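PDB 5TA0: glycoside Hydrolase from Bacteroides uniformis, which probably hydrolyses agarose chains as a GH86 family agarase and binds neoagaro-oligosaccharide. Local coordinates for residues Leu385-Glu397 / Glu404-Leu416. Numbering follows the deposited sequence.
Sequences LAHTARMLRRENE and EYVYSELIKFYQL. With EDO (1,2-ethanediol), chain O.
Ser408 OG is gripped twice: it donates to Arg390 O at 2.7 Å, in the carbonyl plane and on a lone pair, and accepts from Leu410 N at 3.0 Å, a capping bond in the turn leading into helix 411-416. Ser408 sits at the open end of an antiparallel beta hairpin, strands 392-394 and 405-407, where its N also bonds to Met391 O; the hairpin follows the last parallel strand of the barrel, 364-369. Arg393 and Val406 form its hydrogen-bonded pair, Arg393 N reaching Val406 O at 2.9 Å. On their face of the hairpin, the CG2 branch of Val406 sits over the centre of the Arg393 guanidinium, whose chain bends at chi2 to lay the flat group there. A water links Arg393 NE to Tyr407 O and Glu409 OE2.

Arg394 crosses the Tyr405 ring, its CG 3.6 Å from the ring centroid and almost straight above it; the guanidinium plane is tilted 45° from the ring and has Tyr405 CE1 over one face, toward its rim. Glu376 forms a salt bridge with Arg394 NH1 and a hydrogen bond with Tyr405 OH, and Gly403 O takes Arg394 NH2. Near the start of 385-397, His387 touches a galactose of the bound glycan, and Arg390 NE holds the His387 carbonyl. Toward the helix Met391 folds back through two bends, chi2 -56° and chi3 -53°, bringing its CE within 3.6 Å of Tyr414 CE1 while SD lies 3.8 Å from Leu410 CB.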
ATOM      1  N   LEU A 385     -13.631  11.436 -22.118  1.00 10.20           N
ATOM      2  CA  LEU A 385     -12.775  11.201 -20.934  1.00 10.56           C
ATOM      3  C   LEU A 385     -12.194   9.804 -20.906  1.00 10.19           C
ATOM      4  O   LEU A 385     -12.931   8.812 -20.920  1.00 10.79           O
ATOM      5  CB  LEU A 385     -13.550  11.464 -19.639  1.00 11.42           C
ATOM      6  CG  LEU A 385     -14.021  12.922 -19.435  1.00 12.21           C
ATOM      7  CD1 LEU A 385     -14.902  13.006 -18.199  1.00 13.17           C
ATOM      8  CD2 LEU A 385     -12.855  13.903 -19.337  1.00 12.59           C
ATOM      9  N   ALA A 386     -10.862   9.753 -20.855  1.00  9.59           N
ATOM     10  CA  ALA A 386     -10.097   8.530 -20.720  1.00  9.56           C
ATOM     11  C   ALA A 386      -9.920   8.175 -19.261  1.00  9.11           C
ATOM     12  O   ALA A 386     -10.149   8.968 -18.363  1.00  9.41           O
ATOM     13  CB  ALA A 386      -8.749   8.720 -21.362  1.00  9.68           C
ATOM     14  N   HIS A 387      -9.468   6.951 -19.032  1.00  9.10           N
ATOM     15  CA  HIS A 387      -9.187   6.453 -17.695  1.00  9.51           C
ATOM     16  C   HIS A 387      -8.140   7.350 -17.023  1.00  9.00           C
ATOM     17  O   HIS A 387      -7.161   7.756 -17.648  1.00  8.83           O
ATOM     18  CB  HIS A 387      -8.693   5.007 -17.794  1.00  9.84           C
ATOM     19  CG  HIS A 387      -8.649   4.288 -16.492  1.00 10.75           C
ATOM     20  ND1 HIS A 387      -7.627   4.462 -15.587  1.00 11.44           N
ATOM     21  CD2 HIS A 387      -9.486   3.377 -15.950  1.00 11.24           C
ATOM     22  CE1 HIS A 387      -7.822   3.657 -14.554  1.00 11.46           C
ATOM     23  NE2 HIS A 387      -8.962   3.019 -14.733  1.00 11.88           N
ATOM     24  N   THR A 388      -8.346   7.635 -15.743  1.00  9.05           N
ATOM     25  CA  THR A 388      -7.511   8.621 -15.057  1.00  9.82           C
ATOM     26  C   THR A 388      -6.178   8.097 -14.478  1.00  9.78           C
ATOM     27  O   THR A 388      -5.417   8.872 -13.934  1.00 10.32           O
ATOM     28  CB  THR A 388      -8.298   9.358 -13.960  1.00 11.01           C
ATOM     29  OG1 THR A 388      -8.697   8.421 -12.964  1.00 12.31           O
ATOM     30  CG2 THR A 388      -9.531  10.071 -14.552  1.00 11.74           C
ATOM     31  N   ALA A 389      -5.870   6.817 -14.640  1.00  9.13           N
ATOM     32  CA  ALA A 389      -4.638   6.214 -14.070  1.00  8.98           C
ATOM     33  C   ALA A 389      -4.018   5.199 -15.023  1.00  8.67           C
ATOM     34  O   ALA A 389      -4.123   3.982 -14.811  1.00  8.98           O
ATOM     35  CB  ALA A 389      -4.960   5.584 -12.728  1.00  9.94           C
ATOM     36  N   ARG A 390      -3.407   5.704 -16.089  1.00  7.93           N
ATOM     37  CA  ARG A 390      -2.839   4.905 -17.175  1.00  7.87           C
ATOM     38  C   ARG A 390      -1.348   5.105 -17.347  1.00  8.04           C
ATOM     39  O   ARG A 390      -0.869   6.224 -17.312  1.00  8.19           O
ATOM     40  CB  ARG A 390      -3.500   5.251 -18.520  1.00  8.36           C
ATOM     41  CG  ARG A 390      -4.960   4.876 -18.642  1.00  8.61           C
ATOM     42  CD  ARG A 390      -5.535   5.417 -19.922  1.00  8.95           C
ATOM     43  NE  ARG A 390      -5.523   6.880 -19.876  1.00  9.19           N
ATOM     44  CZ  ARG A 390      -5.416   7.692 -20.930  1.00  8.94           C
ATOM     45  NH1 ARG A 390      -5.385   7.231 -22.167  1.00  9.06           N
ATOM     46  NH2 ARG A 390      -5.314   8.995 -20.696  1.00  9.46           N
ATOM     47  N   MET A 391      -0.627   4.009 -17.591  1.00  8.06           N
ATOM     48  CA  MET A 391       0.767   4.046 -18.008  1.00  8.41           C
ATOM     49  C   MET A 391       0.970   4.550 -19.432  1.00  8.71           C
ATOM     50  O   MET A 391       2.064   5.010 -19.760  1.00  9.62           O
ATOM     51  CB  MET A 391       1.397   2.652 -17.914  1.00  8.49           C
ATOM     52  CG  MET A 391       1.453   2.094 -16.514  1.00  8.86           C
ATOM     53  SD  MET A 391       2.320   3.159 -15.336  1.00  9.86           S
ATOM     54  CE  MET A 391       3.869   3.455 -16.142  1.00 10.15           C
ATOM     55  N   LEU A 392      -0.063   4.447 -20.264  1.00  8.90           N
ATOM     56  CA  LEU A 392      -0.005   4.824 -21.683  1.00  9.98           C
ATOM     57  C   LEU A 392      -1.132   5.792 -21.964  1.00 10.50           C
ATOM     58  O   LEU A 392      -2.257   5.602 -21.491  1.00 10.79           O
ATOM     59  CB  LEU A 392      -0.223   3.619 -22.586  1.00 10.11           C
ATOM     60  CG  LEU A 392       0.754   2.463 -22.505  1.00 10.74           C
ATOM     61  CD1 LEU A 392       0.214   1.302 -23.335  1.00 10.89           C
ATOM     62  CD2 LEU A 392       2.135   2.887 -22.933  1.00 10.92           C
ATOM     63  N   ARG A 393      -0.845   6.773 -22.824  1.00 10.22           N
ATOM     64  CA  ARG A 393      -1.860   7.700 -23.310  1.00 10.62           C
ATOM     65  C   ARG A 393      -1.623   7.928 -24.804  1.00 11.11           C
ATOM     66  O   ARG A 393      -0.507   7.770 -25.284  1.00 11.18           O
ATOM     67  CB  ARG A 393      -1.845   8.981 -22.489  1.00 11.22           C
ATOM     68  CG  ARG A 393      -0.517   9.704 -22.374  1.00 12.24           C
ATOM     69  CD  ARG A 393      -0.410  10.803 -23.412  1.00 13.04           C
ATOM     70  NE  ARG A 393       0.899  11.464 -23.419  1.00 13.30           N
ATOM     71  CZ  ARG A 393       1.341  12.256 -24.395  1.00 14.65           C
ATOM     72  NH1 ARG A 393       2.541  12.816 -24.284  1.00 15.36           N
ATOM     73  NH2 ARG A 393       0.600  12.487 -25.477  1.00 15.31           N
ATOM     74  N   ARG A 394      -2.666   8.277 -25.534  1.00 11.09           N
ATOM     75  CA  ARG A 394      -2.520   8.464 -26.981  1.00 11.77           C
ATOM     76  C   ARG A 394      -1.758   9.753 -27.256  1.00 11.94           C
ATOM     77  O   ARG A 394      -1.838  10.723 -26.488  1.00 12.15           O
ATOM     78  CB  ARG A 394      -3.873   8.446 -27.651  1.00 12.29           C
ATOM     79  CG  ARG A 394      -4.506   7.062 -27.636  1.00 12.96           C
ATOM     80  CD  ARG A 394      -5.796   7.017 -28.440  1.00 14.41           C
ATOM     81  NE  ARG A 394      -6.408   5.687 -28.597  1.00 16.21           N
ATOM     82  CZ  ARG A 394      -6.216   4.840 -29.609  1.00 17.28           C
ATOM     83  NH1 ARG A 394      -6.858   3.676 -29.622  1.00 19.08           N
ATOM     84  NH2 ARG A 394      -5.388   5.105 -30.605  1.00 17.49           N
ATOM     85  N   GLU A 395      -0.986   9.751 -28.338  1.00 13.11           N
ATOM     86  CA  GLU A 395      -0.064  10.855 -28.598  1.00 14.79           C
ATOM     87  C   GLU A 395      -0.751  12.211 -28.726  1.00 13.78           C
ATOM     88  O   GLU A 395      -0.149  13.213 -28.385  1.00 14.02           O
ATOM     89  CB  GLU A 395       0.853  10.590 -29.792  1.00 17.82           C
ATOM     90  CG  GLU A 395       0.184  10.403 -31.132  1.00 21.45           C
ATOM     91  CD  GLU A 395       1.127   9.839 -32.199  1.00 24.99           C
ATOM     92  OE1 GLU A 395       0.664   9.011 -33.028  1.00 27.21           O
ATOM     93  OE2 GLU A 395       2.337  10.197 -32.192  1.00 28.75           O
ATOM     94  N   ASN A 396      -2.005  12.256 -29.158  1.00 12.80           N
ATOM     95  CA  ASN A 396      -2.666  13.560 -29.314  1.00 13.26           C
ATOM     96  C   ASN A 396      -3.477  14.000 -28.105  1.00 12.22           C
ATOM     97  O   ASN A 396      -4.115  15.050 -28.133  1.00 12.43           O
ATOM     98  CB  ASN A 396      -3.526  13.551 -30.572  1.00 13.99           C
ATOM     99  CG  ASN A 396      -2.707  13.372 -31.839  1.00 14.65           C
ATOM    100  OD1 ASN A 396      -1.586  13.881 -31.950  1.00 16.40           O
ATOM    101  ND2 ASN A 396      -3.230  12.602 -32.771  1.00 16.25           N
ATOM    102  N   GLU A 397      -3.500  13.201 -27.029  1.00 11.39           N
ATOM    103  CA  GLU A 397      -4.112  13.650 -25.788  1.00 10.98           C
ATOM    104  C   GLU A 397      -3.260  14.805 -25.225  1.00 10.79           C
ATOM    105  O   GLU A 397      -2.042  14.766 -25.350  1.00 11.97           O
ATOM    106  CB  GLU A 397      -4.182  12.516 -24.730  1.00 10.12           C
ATOM    107  CG  GLU A 397      -5.135  11.383 -25.080  1.00 10.14           C
ATOM    108  CD  GLU A 397      -5.251  10.359 -23.975  1.00 10.02           C
ATOM    109  OE1 GLU A 397      -4.970   9.181 -24.264  1.00  9.95           O
ATOM    110  OE2 GLU A 397      -5.613  10.722 -22.852  1.00 10.25           O
ATOM    111  N   GLU A 404      -1.107   6.995 -31.814  1.00 14.70           N
ATOM    112  CA  GLU A 404      -0.589   5.815 -31.138  1.00 16.34           C
ATOM    113  C   GLU A 404      -0.298   6.117 -29.684  1.00 13.98           C
ATOM    114  O   GLU A 404      -0.058   7.255 -29.297  1.00 12.99           O
ATOM    115  CB  GLU A 404       0.695   5.340 -31.806  1.00 19.70           C
ATOM    116  CG  GLU A 404       0.512   4.929 -33.256  1.00 24.86           C
ATOM    117  CD  GLU A 404       1.589   3.976 -33.721  1.00 27.52           C
ATOM    118  OE1 GLU A 404       2.780   4.388 -33.716  1.00 32.11           O
ATOM    119  OE2 GLU A 404       1.229   2.826 -34.066  1.00 33.21           O
ATOM    120  N   TYR A 405      -0.265   5.059 -28.881  1.00 12.58           N
ATOM    121  CA  TYR A 405       0.024   5.210 -27.465  1.00 11.46           C
ATOM    122  C   TYR A 405       1.513   5.390 -27.180  1.00 11.52           C
ATOM    123  O   TYR A 405       2.367   4.708 -27.759  1.00 11.69           O
ATOM    124  CB  TYR A 405      -0.486   3.983 -26.703  1.00 11.02           C
ATOM    125  CG  TYR A 405      -1.963   3.973 -26.449  1.00 10.66           C
ATOM    126  CD1 TYR A 405      -2.852   3.353 -27.308  1.00 10.27           C
ATOM    127  CD2 TYR A 405      -2.476   4.575 -25.311  1.00 10.23           C
ATOM    128  CE1 TYR A 405      -4.211   3.323 -27.038  1.00 10.57           C
ATOM    129  CE2 TYR A 405      -3.825   4.550 -25.028  1.00 10.41           C
ATOM    130  CZ  TYR A 405      -4.695   3.910 -25.881  1.00 10.35           C
ATOM    131  OH  TYR A 405      -6.019   3.872 -25.599  1.00 10.72           O
ATOM    132  N   VAL A 406       1.796   6.281 -26.248  1.00 10.70           N
ATOM    133  CA  VAL A 406       3.123   6.554 -25.724  1.00 11.22           C
ATOM    134  C   VAL A 406       3.018   6.554 -24.184  1.00  9.99           C
ATOM    135  O   VAL A 406       1.927   6.603 -23.635  1.00 10.23           O
ATOM    136  CB  VAL A 406       3.644   7.918 -26.200  1.00 11.47           C
ATOM    137  CG1 VAL A 406       3.777   7.919 -27.719  1.00 12.14           C
ATOM    138  CG2 VAL A 406       2.764   9.088 -25.739  1.00 12.07           C
ATOM    139  N   TYR A 407       4.143   6.540 -23.487  1.00 10.04           N
ATOM    140  CA  TYR A 407       4.084   6.574 -22.016  1.00  9.87           C
ATOM    141  C   TYR A 407       3.450   7.859 -21.529  1.00 10.04           C
ATOM    142  O   TYR A 407       3.715   8.949 -22.060  1.00 11.23           O
ATOM    143  CB  TYR A 407       5.460   6.449 -21.389  1.00  9.82           C
ATOM    144  CG  TYR A 407       6.073   5.069 -21.475  1.00  9.80           C
ATOM    145  CD1 TYR A 407       5.398   3.949 -20.985  1.00 10.18           C
ATOM    146  CD2 TYR A 407       7.348   4.888 -21.987  1.00 10.04           C
ATOM    147  CE1 TYR A 407       5.968   2.690 -21.040  1.00  9.93           C
ATOM    148  CE2 TYR A 407       7.924   3.625 -22.056  1.00 10.24           C
ATOM    149  CZ  TYR A 407       7.233   2.524 -21.574  1.00 10.32           C
ATOM    150  OH  TYR A 407       7.782   1.250 -21.622  1.00 11.14           O
ATOM    151  N   SER A 408       2.591   7.738 -20.518  1.00  9.49           N
ATOM    152  CA  SER A 408       2.172   8.865 -19.710  1.00  9.18           C
ATOM    153  C   SER A 408       3.333   9.293 -18.821  1.00  9.19           C
ATOM    154  O   SER A 408       4.414   8.685 -18.862  1.00  9.59           O
ATOM    155  CB  SER A 408       0.976   8.496 -18.856  1.00  9.25           C
ATOM    156  OG  SER A 408       1.399   7.662 -17.763  1.00  8.60           O
ATOM    157  N   GLU A 409       3.128  10.279 -17.950  1.00  9.19           N
ATOM    158  CA  GLU A 409       4.188  10.664 -17.039  1.00  9.98           C
ATOM    159  C   GLU A 409       4.371   9.656 -15.904  1.00  9.30           C
ATOM    160  O   GLU A 409       5.372   9.727 -15.205  1.00  9.33           O
ATOM    161  CB  GLU A 409       3.975  12.067 -16.473  1.00 11.52           C
ATOM    162  CG  GLU A 409       3.906  13.148 -17.561  1.00 13.15           C
ATOM    163  CD  GLU A 409       5.132  13.136 -18.436  1.00 15.83           C
ATOM    164  OE1 GLU A 409       6.246  13.226 -17.893  1.00 16.60           O
ATOM    165  OE2 GLU A 409       5.016  12.930 -19.671  1.00 20.37           O
ATOM    166  N   LEU A 410       3.451   8.700 -15.762  1.00  8.98           N
ATOM    167  CA  LEU A 410       3.626   7.698 -14.700  1.00  8.95           C
ATOM    168  C   LEU A 410       4.846   6.807 -14.930  1.00  9.44           C
ATOM    169  O   LEU A 410       5.367   6.218 -13.969  1.00  8.87           O
ATOM    170  CB  LEU A 410       2.349   6.866 -14.536  1.00  9.10           C
ATOM    171  CG  LEU A 410       1.066   7.652 -14.217  1.00  9.29           C
ATOM    172  CD1 LEU A 410      -0.126   6.736 -14.009  1.00  9.52           C
ATOM    173  CD2 LEU A 410       1.218   8.575 -13.018  1.00  9.37           C
ATOM    174  N   ILE A 411       5.372   6.753 -16.156  1.00  8.93           N
ATOM    175  CA  ILE A 411       6.610   6.008 -16.395  1.00  9.12           C
ATOM    176  C   ILE A 411       7.768   6.562 -15.569  1.00  8.65           C
ATOM    177  O   ILE A 411       8.724   5.840 -15.255  1.00  9.15           O
ATOM    178  CB  ILE A 411       6.973   5.953 -17.905  1.00  9.44           C
ATOM    179  CG1 ILE A 411       8.028   4.884 -18.203  1.00  9.82           C
ATOM    180  CG2 ILE A 411       7.477   7.304 -18.442  1.00  9.58           C
ATOM    181  CD1 ILE A 411       7.659   3.466 -17.824  1.00 10.23           C
ATOM    182  N   LYS A 412       7.703   7.838 -15.212  1.00  8.94           N
ATOM    183  CA  LYS A 412       8.777   8.461 -14.432  1.00  9.29           C
ATOM    184  C   LYS A 412       8.973   7.789 -13.076  1.00  9.06           C
ATOM    185  O   LYS A 412      10.081   7.798 -12.551  1.00  9.50           O
ATOM    186  CB  LYS A 412       8.570   9.969 -14.265  1.00  9.87           C
ATOM    187  CG  LYS A 412       8.848  10.740 -15.544  1.00 10.37           C
ATOM    188  CD  LYS A 412       8.519  12.209 -15.404  1.00 11.09           C
ATOM    189  CE  LYS A 412       9.207  13.063 -16.454  1.00 11.68           C
ATOM    190  NZ  LYS A 412       8.873  12.726 -17.841  1.00 12.09           N
ATOM    191  N   PHE A 413       7.916   7.204 -12.505  1.00  8.76           N
ATOM    192  CA  PHE A 413       8.084   6.419 -11.269  1.00  8.29           C
ATOM    193  C   PHE A 413       9.042   5.239 -11.485  1.00  7.84           C
ATOM    194  O   PHE A 413       9.939   5.013 -10.694  1.00  7.74           O
ATOM    195  CB  PHE A 413       6.726   5.905 -10.781  1.00  8.50           C
ATOM    196  CG  PHE A 413       6.814   4.964  -9.606  1.00  9.08           C
ATOM    197  CD1 PHE A 413       6.929   5.430  -8.310  1.00  9.16           C
ATOM    198  CD2 PHE A 413       6.791   3.599  -9.809  1.00  9.65           C
ATOM    199  CE1 PHE A 413       7.039   4.555  -7.253  1.00  9.82           C
ATOM    200  CE2 PHE A 413       6.885   2.709  -8.745  1.00 10.05           C
ATOM    201  CZ  PHE A 413       7.003   3.196  -7.471  1.00  9.71           C
ATOM    202  N   TYR A 414       8.846   4.509 -12.576  1.00  8.07           N
ATOM    203  CA  TYR A 414       9.651   3.318 -12.848  1.00  8.44           C
ATOM    204  C   TYR A 414      11.064   3.682 -13.302  1.00  8.73           C
ATOM    205  O   TYR A 414      12.006   2.949 -13.042  1.00  9.38           O
ATOM    206  CB  TYR A 414       8.907   2.368 -13.817  1.00  8.20           C
ATOM    207  CG  TYR A 414       7.566   2.007 -13.227  1.00  8.16           C
ATOM    208  CD1 TYR A 414       6.412   2.723 -13.540  1.00  8.30           C
ATOM    209  CD2 TYR A 414       7.467   1.017 -12.260  1.00  8.20           C
ATOM    210  CE1 TYR A 414       5.195   2.431 -12.935  1.00  8.51           C
ATOM    211  CE2 TYR A 414       6.262   0.700 -11.642  1.00  7.96           C
ATOM    212  CZ  TYR A 414       5.119   1.417 -11.972  1.00  8.13           C
ATOM    213  OH  TYR A 414       3.911   1.184 -11.348  1.00  8.11           O
ATOM    214  N   GLN A 415      11.215   4.847 -13.940  1.00  8.92           N
ATOM    215  CA  GLN A 415      12.521   5.381 -14.264  1.00  9.22           C
ATOM    216  C   GLN A 415      13.267   5.782 -12.993  1.00  9.20           C
ATOM    217  O   GLN A 415      14.464   5.484 -12.825  1.00 10.11           O
ATOM    218  CB  GLN A 415      12.389   6.568 -15.240  1.00  9.53           C
ATOM    219  CG  GLN A 415      11.925   6.118 -16.605  1.00 10.33           C
ATOM    220  CD  GLN A 415      11.443   7.221 -17.516  1.00 11.44           C
ATOM    221  OE1 GLN A 415      10.985   8.270 -17.085  1.00 12.13           O
ATOM    222  NE2 GLN A 415      11.507   6.943 -18.808  1.00 12.90           N
ATOM    223  N   LEU A 416      12.569   6.400 -12.063  1.00  8.83           N
ATOM    224  CA  LEU A 416      13.173   6.825 -10.809  1.00  8.67           C
ATOM    225  C   LEU A 416      13.693   5.637 -10.002  1.00  8.70           C
ATOM    226  O   LEU A 416      14.787   5.702  -9.443  1.00  9.01           O
ATOM    227  CB  LEU A 416      12.168   7.626  -9.983  1.00  8.74           C
ATOM    228  CG  LEU A 416      12.554   8.098  -8.590  1.00  8.69           C
ATOM    229  CD1 LEU A 416      13.682   9.109  -8.653  1.00  8.73           C
ATOM    230  CD2 LEU A 416      11.344   8.683  -7.888  1.00  8.80           C
TER
HETATM  231  C1  EDO O 712       2.830   4.535 -10.941  1.00 21.36           C
HETATM  232  O1  EDO O 712       3.560   3.842  -9.974  1.00 20.26           O
HETATM  233  C2  EDO O 712       2.800   5.950 -10.419  1.00 20.45           C
HETATM  234  O2  EDO O 712       1.600   6.028  -9.655  1.00 18.30           O
HETATM  235  O   HOH W   1      -6.647   4.554 -22.884  1.00  8.95           O
HETATM  236  O   HOH W   2       3.231  11.655 -21.583  1.00 12.56           O